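Long-range contacts in uncharacterized protein (Bacteroides ovatus, PDB 5CAG), which probably serves as the outer-membrane lipoprotein subunit that holds a fimbrium to the bacterial cell surface: residues A[20-25]-A[134-139]; A[79-84]-A[94-99]; A[228-233]-A[250-255]; A[235-240]-A[281-286]. All coordinates share one frame; numbering follows the deposited sequence.

Interaction 1: residues A[20-25]-A[134-139]; sequences VDIKLD and LRLDWK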
# COMPACT_ATOMS: atom_id res chain seq x y z
N VAL A 20 7.25 28.01 -2.96
CA VAL A 20 6.72 27.20 -4.06
C VAL A 20 5.19 27.14 -3.93
O VAL A 20 4.66 27.40 -2.85
CB VAL A 20 7.35 25.80 -4.22
CG1 VAL A 20 8.83 25.89 -4.56
CG2 VAL A 20 7.12 24.92 -3.00
N ASP A 21 4.51 26.84 -5.04
CA ASP A 21 3.06 26.73 -5.07
C ASP A 21 2.71 25.42 -5.77
O ASP A 21 2.84 25.29 -7.00
CB ASP A 21 2.41 27.95 -5.75
CG ASP A 21 0.90 28.07 -5.64
OD1 ASP A 21 0.24 27.09 -5.19
OD2 ASP A 21 0.36 29.12 -6.06
N ILE A 22 2.28 24.44 -4.97
CA ILE A 22 1.90 23.13 -5.45
C ILE A 22 0.41 23.10 -5.75
O ILE A 22 -0.40 23.50 -4.91
CB ILE A 22 2.32 22.05 -4.42
CG1 ILE A 22 3.86 21.93 -4.35
CG2 ILE A 22 1.68 20.68 -4.70
CD1 ILE A 22 4.40 21.75 -2.95
N LYS A 23 0.06 22.68 -6.97
CA LYS A 23 -1.32 22.42 -7.39
C LYS A 23 -1.44 20.92 -7.63
O LYS A 23 -0.58 20.35 -8.30
CB LYS A 23 -1.74 23.24 -8.62
CG LYS A 23 -3.24 23.10 -8.94
CD LYS A 23 -3.54 23.39 -10.42
CE LYS A 23 -4.84 22.79 -10.91
NZ LYS A 23 -5.48 23.62 -11.98
N LEU A 24 -2.44 20.29 -7.04
CA LEU A 24 -2.65 18.85 -7.19
C LEU A 24 -3.89 18.57 -7.99
O LEU A 24 -4.94 19.15 -7.73
CB LEU A 24 -2.74 18.13 -5.83
CG LEU A 24 -1.51 18.20 -4.92
CD1 LEU A 24 -1.83 17.69 -3.56
CD2 LEU A 24 -0.37 17.42 -5.47
N ASP A 25 -3.75 17.72 -9.00
CA ASP A 25 -4.86 17.27 -9.82
C ASP A 25 -5.18 15.87 -9.41
O ASP A 25 -4.26 15.08 -9.06
CB ASP A 25 -4.53 17.37 -11.32
CG ASP A 25 -5.74 17.20 -12.24
OD1 ASP A 25 -6.89 17.33 -11.74
OD2 ASP A 25 -5.54 16.95 -13.46
N LEU A 134 7.64 29.59 -7.44
CA LEU A 134 7.80 28.50 -8.42
C LEU A 134 6.55 27.61 -8.37
O LEU A 134 6.15 27.17 -7.29
CB LEU A 134 9.10 27.70 -8.18
CG LEU A 134 10.39 28.53 -8.32
CD1 LEU A 134 11.35 28.27 -7.16
CD2 LEU A 134 11.04 28.38 -9.70
N ARG A 135 5.89 27.41 -9.52
CA ARG A 135 4.63 26.67 -9.60
C ARG A 135 4.81 25.22 -10.06
O ARG A 135 5.11 24.95 -11.22
CB ARG A 135 3.62 27.39 -10.52
CG ARG A 135 2.89 28.58 -9.88
CD ARG A 135 3.49 29.94 -10.21
NE ARG A 135 2.97 31.00 -9.34
CZ ARG A 135 3.44 32.24 -9.30
NH1 ARG A 135 4.45 32.61 -10.08
NH2 ARG A 135 2.91 33.13 -8.47
N LEU A 136 4.61 24.28 -9.13
CA LEU A 136 4.66 22.84 -9.39
C LEU A 136 3.24 22.32 -9.70
O LEU A 136 2.29 22.68 -8.99
CB LEU A 136 5.22 22.09 -8.17
CG LEU A 136 6.71 22.07 -7.82
CD1 LEU A 136 7.57 21.57 -8.93
CD2 LEU A 136 7.15 23.33 -7.14
N ASP A 137 3.08 21.48 -10.74
CA ASP A 137 1.77 20.91 -11.03
C ASP A 137 1.89 19.41 -10.91
O ASP A 137 2.47 18.76 -11.76
CB ASP A 137 1.26 21.36 -12.39
CG ASP A 137 0.67 22.75 -12.36
OD1 ASP A 137 1.46 23.72 -12.31
OD2 ASP A 137 -0.57 22.86 -12.38
N TRP A 138 1.43 18.88 -9.78
CA TRP A 138 1.58 17.47 -9.47
C TRP A 138 0.27 16.75 -9.48
O TRP A 138 -0.79 17.36 -9.40
CB TRP A 138 2.25 17.31 -8.08
CG TRP A 138 3.67 17.81 -8.00
CD1 TRP A 138 4.55 17.95 -9.03
CD2 TRP A 138 4.41 18.09 -6.80
NE1 TRP A 138 5.78 18.35 -8.55
CE2 TRP A 138 5.72 18.43 -7.19
CE3 TRP A 138 4.09 18.09 -5.43
CZ2 TRP A 138 6.72 18.79 -6.26
CZ3 TRP A 138 5.07 18.48 -4.52
CH2 TRP A 138 6.37 18.80 -4.93
N LYS A 139 0.36 15.43 -9.64
CA LYS A 139 -0.70 14.42 -9.66
C LYS A 139 -0.16 13.27 -8.84
O LYS A 139 1.04 13.01 -8.91
CB LYS A 139 -1.02 14.00 -11.10
CG LYS A 139 -2.16 13.02 -11.21
CD LYS A 139 -2.76 12.90 -12.61
CE LYS A 139 -3.99 13.75 -12.82
NZ LYS A 139 -4.45 13.72 -14.25
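Two neighbouring strands, 20-25 and the beginning of the long strand 134-154, run in parallel here, V20 beside L134 and each following residue in step. The segment axes come within 4.7 Å. Strand 20-25 gives and takes the bonds at its odd positions: D21 N donates to L134 O and D21 O accepts L136 N, K23 N donates to L136 O and K23 O accepts W138 N at 2.9 Å, and D25 N donates to W138 O. The W138 N bond arrives almost along the K23 carbonyl axis, whereas L136 N stands 35° out of the D21 carbonyl plane.

V20, I22, L24, L134, L136 and W138 share one face. W138, its CG anti to the carbonyl carbon (chi1 -65°), leans obliquely across to I22, whose CG1 lies over the six-membered ring, 4.1 Å from its centroid. I22 CG2 touches W138 CE3 at 3.6 Å, and I22 CD1 approaches CZ3. On the backbone side of the indole, L24 CD2 packs on W138 CB at 3.7 Å, while L136 CD2 reaches V20 CB at 3.8 Å. L120, I122, V71 and V73 extend this apolar layer around W138.

The other face is polar. D25 and K139 lie side by side, with D25 OD2 3.5 Å from K139 NZ in a salt bridge; a bend at chi3 of K139 (-97°) turns its amine, which also donates to D27 O. K23 CD rests against D137 OD2. With 59-62 antiparallel beside 20-25 and 118-127 antiparallel beside 134-154, this parallel pair belongs to a mixed beta-sheet, consistent with a beta-sandwich domain of the transthyretin-like clan.

Interaction 2: residues A[79-84]-A[94-99]; sequences ESIRIR and AYTGNC. With SO4 (sulfate ion), chain I; SO4 (sulfate ion), chain H.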
# COMPACT_ATOMS: atom_id res chain seq x y z
N GLU A 79 -6.46 4.61 7.57
CA GLU A 79 -6.85 3.67 8.61
C GLU A 79 -5.76 2.65 8.92
O GLU A 79 -5.10 2.73 9.96
CB GLU A 79 -8.14 2.92 8.19
CG GLU A 79 -9.38 3.79 8.21
CD GLU A 79 -9.65 4.44 9.56
OE1 GLU A 79 -9.93 3.70 10.52
OE2 GLU A 79 -9.51 5.69 9.66
N SER A 80 -5.61 1.68 8.03
CA SER A 80 -4.72 0.54 8.14
C SER A 80 -3.26 0.94 8.01
O SER A 80 -2.41 0.38 8.73
CB SER A 80 -5.05 -0.48 7.05
OG SER A 80 -6.43 -0.81 6.96
N ILE A 81 -2.97 1.87 7.07
CA ILE A 81 -1.62 2.30 6.73
C ILE A 81 -1.05 3.20 7.77
O ILE A 81 -1.69 4.15 8.23
CB ILE A 81 -1.50 2.93 5.32
CG1 ILE A 81 -1.92 1.91 4.24
CG2 ILE A 81 -0.06 3.39 5.05
CD1 ILE A 81 -2.11 2.46 2.97
N ARG A 82 0.18 2.86 8.14
CA ARG A 82 1.02 3.59 9.08
C ARG A 82 2.33 3.97 8.34
O ARG A 82 2.70 3.33 7.35
CB ARG A 82 1.27 2.75 10.35
CG ARG A 82 0.02 2.39 11.16
CD ARG A 82 0.37 1.55 12.38
NE ARG A 82 -0.78 0.80 12.90
CZ ARG A 82 -0.71 -0.10 13.88
NH1 ARG A 82 0.45 -0.38 14.46
NH2 ARG A 82 -1.81 -0.74 14.28
N ILE A 83 2.99 5.04 8.79
CA ILE A 83 4.24 5.53 8.20
C ILE A 83 5.34 5.40 9.24
O ILE A 83 5.15 5.73 10.43
CB ILE A 83 4.10 7.01 7.70
CG1 ILE A 83 3.06 7.14 6.57
CG2 ILE A 83 5.44 7.66 7.30
CD1 ILE A 83 3.31 6.33 5.33
N ARG A 84 6.50 4.91 8.78
CA ARG A 84 7.74 4.79 9.55
C ARG A 84 8.92 5.25 8.65
O ARG A 84 8.75 5.34 7.43
CB ARG A 84 7.96 3.37 10.12
CG ARG A 84 8.20 2.26 9.10
CD ARG A 84 8.20 0.90 9.78
NE ARG A 84 8.01 -0.19 8.83
CZ ARG A 84 7.50 -1.38 9.15
NH1 ARG A 84 7.11 -1.63 10.40
NH2 ARG A 84 7.36 -2.31 8.22
N ALA A 94 5.65 2.85 4.10
CA ALA A 94 4.24 2.73 4.47
C ALA A 94 3.99 1.27 4.80
O ALA A 94 4.44 0.39 4.06
CB ALA A 94 3.34 3.19 3.32
N TYR A 95 3.35 1.00 5.93
CA TYR A 95 3.15 -0.39 6.37
C TYR A 95 1.80 -0.54 7.04
O TYR A 95 1.13 0.46 7.30
CB TYR A 95 4.29 -0.80 7.33
CG TYR A 95 4.28 -0.07 8.66
CD1 TYR A 95 4.73 1.24 8.76
CD2 TYR A 95 3.86 -0.70 9.82
CE1 TYR A 95 4.73 1.91 9.98
CE2 TYR A 95 3.86 -0.04 11.05
CZ TYR A 95 4.30 1.27 11.13
OH TYR A 95 4.25 1.93 12.33
N THR A 96 1.40 -1.79 7.34
CA THR A 96 0.15 -2.04 8.07
C THR A 96 0.42 -2.72 9.40
O THR A 96 1.46 -3.37 9.55
CB THR A 96 -0.79 -2.87 7.26
OG1 THR A 96 -0.06 -3.96 6.69
CG2 THR A 96 -1.54 -2.04 6.25
N GLY A 97 -0.50 -2.59 10.34
CA GLY A 97 -0.34 -3.24 11.63
C GLY A 97 -0.60 -4.73 11.59
O GLY A 97 -1.22 -5.22 10.64
N ASN A 98 -0.13 -5.47 12.62
CA ASN A 98 -0.45 -6.89 12.73
C ASN A 98 -1.89 -7.04 13.24
O ASN A 98 -2.31 -6.19 14.03
CB ASN A 98 0.54 -7.60 13.61
CG ASN A 98 1.77 -8.02 12.88
OD1 ASN A 98 2.81 -7.37 12.96
ND2 ASN A 98 1.68 -9.13 12.18
N CYS A 99 -2.65 -8.04 12.75
CA CYS A 99 -4.06 -8.25 13.11
C CYS A 99 -4.18 -8.58 14.57
O CYS A 99 -3.81 -9.67 15.02
CB CYS A 99 -4.73 -9.32 12.25
SG CYS A 99 -4.52 -9.08 10.49
S SO4 I . -4.95 -0.52 12.91
O1 SO4 I . -3.93 -0.76 11.88
O2 SO4 I . -4.86 0.88 13.32
O3 SO4 I . -6.28 -0.78 12.36
O4 SO4 I . -4.70 -1.41 14.07
S SO4 H . -0.54 -2.41 17.33
O1 SO4 H . 0.19 -1.14 17.37
O2 SO4 H . -1.82 -2.26 18.05
O3 SO4 H . -0.82 -2.80 15.93
O4 SO4 H . 0.28 -3.45 17.95
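R84 leaves the backbone with CG in the crowded position between N and the carbonyl carbon (chi1 67°), which carries its extended chain across one face of the Y95 ring, the two side chains crossing at about a right angle. R84 CB starts at Y95 CE1, 3.5 Å away; CG and CD pass over CE1 and CD1; NE lies above CD1; R84 CZ settles over Y95 CG at 3.5 Å. At the tip, NH1 covers CD2 and NH2 reaches back to Y95 CB. Guanidinium and ring are stacked with planes 3° apart and centres 3.8 Å apart, a cation-pi contact whose rotation is probably helped by the salt bridge from R84 NE to E93. R82 CB makes a CH-pi contact on the opposite face, 3.7 Å from the centroid, so two arginines of one strand sandwich the tyrosine.

Strands 81-84 and 93-96 form a beta hairpin at the edge of a four-stranded antiparallel sheet. R82 and Y95 form a hydrogen-bonded pair in it: R82 N donates to Y95 O at 2.7 Å, and Y95 N to R82 O at 2.8 Å. Beyond Y95, the extended R82 chain brings its guanidinium over G97 CA, at 74° to the ring. Two sulfate ions, probably from the crystallisation liquor, lie at its edge: R82 NH2 donates to O3 of the chain H sulfate at 2.8 Å and weakly to the chain I sulfate, while NH1 binds the chain H ion. On the other side of the hairpin, A94 CB meets I81 CG2 and I83 CD1, with F205 packing on I81 and A94.

Interaction 3: residues A[228-233]-A[250-255]; sequences KGAIIL and DVTEII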
# COMPACT_ATOMS: atom_id res chain seq x y z
N LYS A 228 11.03 -13.91 -8.64
CA LYS A 228 11.73 -14.39 -7.44
C LYS A 228 10.79 -14.24 -6.18
O LYS A 228 11.19 -13.73 -5.13
CB LYS A 228 13.08 -13.64 -7.25
CG LYS A 228 14.10 -13.88 -8.38
CD LYS A 228 15.40 -13.15 -8.13
CE LYS A 228 16.22 -13.07 -9.39
NZ LYS A 228 17.44 -12.25 -9.19
N GLY A 229 9.54 -14.72 -6.34
CA GLY A 229 8.50 -14.68 -5.31
C GLY A 229 7.24 -15.44 -5.68
O GLY A 229 6.60 -15.13 -6.70
N ALA A 230 6.88 -16.43 -4.86
CA ALA A 230 5.69 -17.25 -5.03
C ALA A 230 4.52 -16.60 -4.33
O ALA A 230 4.69 -16.04 -3.25
CB ALA A 230 5.93 -18.64 -4.48
N ILE A 231 3.33 -16.63 -4.95
CA ILE A 231 2.14 -16.00 -4.38
C ILE A 231 1.17 -17.08 -3.95
O ILE A 231 0.62 -17.78 -4.79
CB ILE A 231 1.52 -14.97 -5.32
CG1 ILE A 231 2.56 -13.90 -5.67
CG2 ILE A 231 0.29 -14.33 -4.68
CD1 ILE A 231 2.13 -12.91 -6.67
N ILE A 232 0.95 -17.20 -2.64
CA ILE A 232 0.10 -18.24 -2.09
C ILE A 232 -1.10 -17.70 -1.31
O ILE A 232 -0.98 -16.93 -0.35
CB ILE A 232 0.95 -19.21 -1.24
CG1 ILE A 232 1.84 -20.07 -2.14
CG2 ILE A 232 0.08 -20.12 -0.39
CD1 ILE A 232 3.20 -19.60 -2.19
N LEU A 233 -2.28 -18.14 -1.73
CA LEU A 233 -3.57 -17.88 -1.15
C LEU A 233 -3.86 -19.01 -0.19
O LEU A 233 -3.68 -20.17 -0.56
CB LEU A 233 -4.62 -17.83 -2.26
CG LEU A 233 -5.77 -16.92 -2.02
CD1 LEU A 233 -6.41 -16.55 -3.33
CD2 LEU A 233 -6.78 -17.58 -1.15
N ASP A 250 -1.72 -21.86 -5.01
CA ASP A 250 -0.62 -21.14 -5.64
C ASP A 250 -1.21 -20.34 -6.79
O ASP A 250 -1.59 -20.91 -7.82
CB ASP A 250 0.46 -22.12 -6.10
CG ASP A 250 1.75 -21.50 -6.60
OD1 ASP A 250 1.69 -20.38 -7.15
OD2 ASP A 250 2.80 -22.17 -6.52
N VAL A 251 -1.33 -19.02 -6.59
CA VAL A 251 -1.91 -18.11 -7.58
C VAL A 251 -0.82 -17.32 -8.31
O VAL A 251 -1.16 -16.37 -9.03
CB VAL A 251 -2.95 -17.15 -6.97
CG1 VAL A 251 -4.19 -17.90 -6.48
CG2 VAL A 251 -2.35 -16.31 -5.87
N THR A 252 0.47 -17.71 -8.16
CA THR A 252 1.58 -16.99 -8.80
C THR A 252 1.29 -16.71 -10.29
O THR A 252 1.35 -15.54 -10.69
CB THR A 252 2.93 -17.71 -8.65
OG1 THR A 252 3.09 -18.17 -7.31
CG2 THR A 252 4.10 -16.82 -9.01
N GLU A 253 0.92 -17.73 -11.09
CA GLU A 253 0.70 -17.48 -12.52
C GLU A 253 -0.62 -16.74 -12.85
O GLU A 253 -0.74 -16.22 -13.96
CB GLU A 253 0.79 -18.76 -13.40
CG GLU A 253 2.16 -19.43 -13.53
CD GLU A 253 3.42 -18.58 -13.44
OE1 GLU A 253 3.54 -17.59 -14.21
OE2 GLU A 253 4.30 -18.93 -12.63
N ILE A 254 -1.60 -16.68 -11.92
CA ILE A 254 -2.87 -16.03 -12.24
C ILE A 254 -3.13 -14.77 -11.42
O ILE A 254 -4.23 -14.22 -11.50
CB ILE A 254 -4.07 -17.02 -12.07
CG1 ILE A 254 -4.16 -17.61 -10.65
CG2 ILE A 254 -4.01 -18.11 -13.09
CD1 ILE A 254 -5.57 -17.58 -10.07
N ILE A 255 -2.16 -14.32 -10.62
CA ILE A 255 -2.39 -13.18 -9.73
C ILE A 255 -2.97 -11.94 -10.48
O ILE A 255 -3.91 -11.32 -9.97
CB ILE A 255 -1.17 -12.83 -8.85
CG1 ILE A 255 -1.51 -11.74 -7.81
CG2 ILE A 255 0.06 -12.49 -9.67
CD1 ILE A 255 -2.63 -12.10 -6.82
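Two backbone atoms of I231 hold the contact. I231 N donates to T252 OG1 at 2.8 Å in a nearly straight bond (172°), and I231 O accepts V251 N at 2.9 Å, with the donor nearly along the C=O axis. The same residue supplies most of the apolar contact: with CG2 anti to the backbone N and CG1 beside it (chi1 -58°), the two branches part. I231 CG2 meets V251 CG2 at 3.5 Å, the chains crossing at about a right angle, and I231 CD1 at the tip meets I255 CG2 at 3.7 Å. The other methyl of V251, CG1, touches L233 CD1.

The second shell positions the threonine. T252 OG1 sits beside its backbone N (chi1 -45°), and donates to D250 OD1 at 2.6 Å, so the hydroxyl passes a bond from I231 N on to the carboxylate. D250 OD1 is gripped twice, since T252 N also donates to it, nearly along its C-O axis, closing an Asx turn. The two donors would be expected to stabilise the carboxylate in its charged form. D250 itself pairs with I232 as an antiparallel non-hydrogen-bonded pair.

Further out, I166 packs against I231 and V251, I275 against V251 and L233, Y147 against I255, and F149 against L233. Strand 232-239 is bonded to strand 244-250, and the arrangement is that of an antiparallel strand pair whose second member leaves the sheet through an Asx turn, on its way to the short helix 255-258.

Interaction 4: residues A[235-240]-A[281-286]; sequences LKFIKT and DKIEVD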
# COMPACT_ATOMS: atom_id res chain seq x y z
N LEU A 235 -6.75 -20.45 2.58
CA LEU A 235 -8.10 -20.36 3.09
C LEU A 235 -8.18 -21.20 4.36
O LEU A 235 -7.98 -22.43 4.31
CB LEU A 235 -9.12 -20.81 2.03
CG LEU A 235 -9.22 -19.97 0.76
CD1 LEU A 235 -10.19 -20.61 -0.23
CD2 LEU A 235 -9.63 -18.51 1.06
N LYS A 236 -8.37 -20.53 5.51
CA LYS A 236 -8.42 -21.20 6.81
C LYS A 236 -9.89 -21.43 7.16
O LYS A 236 -10.59 -20.47 7.47
CB LYS A 236 -7.69 -20.37 7.87
CG LYS A 236 -7.31 -21.11 9.14
CD LYS A 236 -6.04 -20.52 9.74
CE LYS A 236 -6.14 -20.34 11.23
NZ LYS A 236 -5.69 -21.54 12.02
N PHE A 237 -10.38 -22.67 6.99
CA PHE A 237 -11.78 -22.94 7.30
C PHE A 237 -11.90 -23.34 8.73
O PHE A 237 -11.32 -24.35 9.13
CB PHE A 237 -12.37 -24.04 6.40
CG PHE A 237 -12.33 -23.74 4.92
CD1 PHE A 237 -13.36 -23.03 4.31
CD2 PHE A 237 -11.28 -24.20 4.13
CE1 PHE A 237 -13.32 -22.73 2.95
CE2 PHE A 237 -11.24 -23.90 2.77
CZ PHE A 237 -12.25 -23.17 2.18
N ILE A 238 -12.63 -22.54 9.53
CA ILE A 238 -12.94 -22.88 10.92
C ILE A 238 -14.25 -23.66 10.88
O ILE A 238 -15.27 -23.11 10.46
CB ILE A 238 -13.01 -21.64 11.83
CG1 ILE A 238 -11.71 -20.79 11.76
CG2 ILE A 238 -13.39 -22.03 13.25
CD1 ILE A 238 -10.42 -21.50 12.23
N LYS A 239 -14.22 -24.94 11.23
CA LYS A 239 -15.40 -25.81 11.19
C LYS A 239 -16.41 -25.50 12.34
O LYS A 239 -16.10 -24.70 13.23
CB LYS A 239 -15.00 -27.31 11.21
CG LYS A 239 -14.25 -27.81 9.97
CD LYS A 239 -14.06 -29.32 10.08
CE LYS A 239 -13.02 -29.94 9.19
NZ LYS A 239 -12.65 -31.28 9.73
N THR A 240 -17.61 -26.14 12.32
CA THR A 240 -18.64 -25.88 13.32
C THR A 240 -18.23 -26.41 14.68
O THR A 240 -18.80 -25.98 15.69
CB THR A 240 -20.02 -26.41 12.91
OG1 THR A 240 -20.03 -27.83 12.84
CG2 THR A 240 -20.54 -25.78 11.64
N ASP A 281 -7.61 -31.25 -7.28
CA ASP A 281 -7.39 -30.28 -6.20
C ASP A 281 -8.67 -29.55 -5.74
O ASP A 281 -8.57 -28.44 -5.20
CB ASP A 281 -6.36 -29.22 -6.66
CG ASP A 281 -4.99 -29.72 -7.10
OD1 ASP A 281 -4.81 -30.95 -7.22
OD2 ASP A 281 -4.11 -28.87 -7.39
N LYS A 282 -9.86 -30.14 -5.93
CA LYS A 282 -11.12 -29.48 -5.56
C LYS A 282 -11.18 -29.21 -4.05
O LYS A 282 -10.67 -30.03 -3.29
CB LYS A 282 -12.31 -30.33 -6.03
CG LYS A 282 -12.99 -29.76 -7.29
CD LYS A 282 -13.58 -30.82 -8.26
CE LYS A 282 -14.63 -31.79 -7.74
NZ LYS A 282 -14.90 -32.89 -8.72
N ILE A 283 -11.72 -28.06 -3.60
CA ILE A 283 -11.76 -27.84 -2.15
C ILE A 283 -12.98 -28.55 -1.56
O ILE A 283 -14.11 -28.28 -1.97
CB ILE A 283 -11.73 -26.33 -1.74
CG1 ILE A 283 -10.36 -25.72 -2.02
CG2 ILE A 283 -12.07 -26.14 -0.27
CD1 ILE A 283 -10.39 -24.26 -2.30
N GLU A 284 -12.75 -29.43 -0.59
CA GLU A 284 -13.85 -30.08 0.10
C GLU A 284 -13.62 -30.03 1.59
O GLU A 284 -12.60 -30.50 2.07
CB GLU A 284 -14.04 -31.53 -0.36
CG GLU A 284 -15.10 -32.28 0.43
CD GLU A 284 -15.63 -33.59 -0.13
OE1 GLU A 284 -15.16 -34.03 -1.21
OE2 GLU A 284 -16.56 -34.15 0.49
N VAL A 285 -14.59 -29.48 2.33
CA VAL A 285 -14.56 -29.45 3.79
C VAL A 285 -15.19 -30.76 4.28
O VAL A 285 -16.34 -31.08 3.93
CB VAL A 285 -15.21 -28.20 4.42
CG1 VAL A 285 -15.19 -28.27 5.94
CG2 VAL A 285 -14.51 -26.93 3.94
N ASP A 286 -14.43 -31.55 5.04
CA ASP A 286 -14.90 -32.83 5.55
C ASP A 286 -15.75 -32.62 6.78
O ASP A 286 -15.38 -31.83 7.65
CB ASP A 286 -13.71 -33.76 5.84
CG ASP A 286 -12.82 -33.99 4.64
OD1 ASP A 286 -13.31 -34.53 3.61
OD2 ASP A 286 -11.63 -33.61 4.71
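The ring of F237 carries V285 CG2 on one face, 4.1 Å from the centroid and 17° off the normal, a CH-pi contact displaced toward the CG and CD1 rim. I283 CG2 comes obliquely to the far end of the same ring, 3.9 Å from F237 CZ. F237 has its CG anti to the carbonyl carbon (chi1 -59°), which brings the ring to the side chains of 281-286. V285 meets it with CG2, while its other methyl, V285 CG1 (anti to the backbone N, chi1 177°), lies 4.2 Å from K239 CG. L235 CD1 and I283 CD1 touch tip to tip at 4.2 Å.

K239 runs extended past V285 in the opposite direction, so that K239 CE lies 3.4 Å from D286 O. The CA atoms of F237 and V285 stay 7.9 Å apart, so the contact is made chiefly by side chains, apart from K239 against D286 O. Around it, V159 and V162 pack on F237, V151 and A153 on I283, and Q245 bonds E284 O and D286 N. Strand 232-239 pairs with 159-167 and 244-250, while the weak strand 283-284 pairs with 134-154. Such apolar packing, with little backbone contact, is consistent with the core between two layers of a beta-sandwich.

Overall arrangement
Interactions 3 and 4 share strand 232-239: its start meets the turn after strand 244-250, and its later part packs against 281-286, the two centres lying about 20 Å apart. Interaction 4 is the buried one and rests mainly on apolar side-chain packing; interaction 3 is partly buried and combines backbone and hydroxyl bonds with isoleucine packing. Interaction 1, partly buried, is a run of parallel backbone bonds between an apolar and a charged face. It lies about 52 Å from interaction 4, centre to centre, yet strand 134-154 pairs with both 20-25 and 283-284. Interaction 2, nested in sequence within interaction 1, belongs to a separate small sheet, where arginines and an aromatic ring dominate its more exposed face.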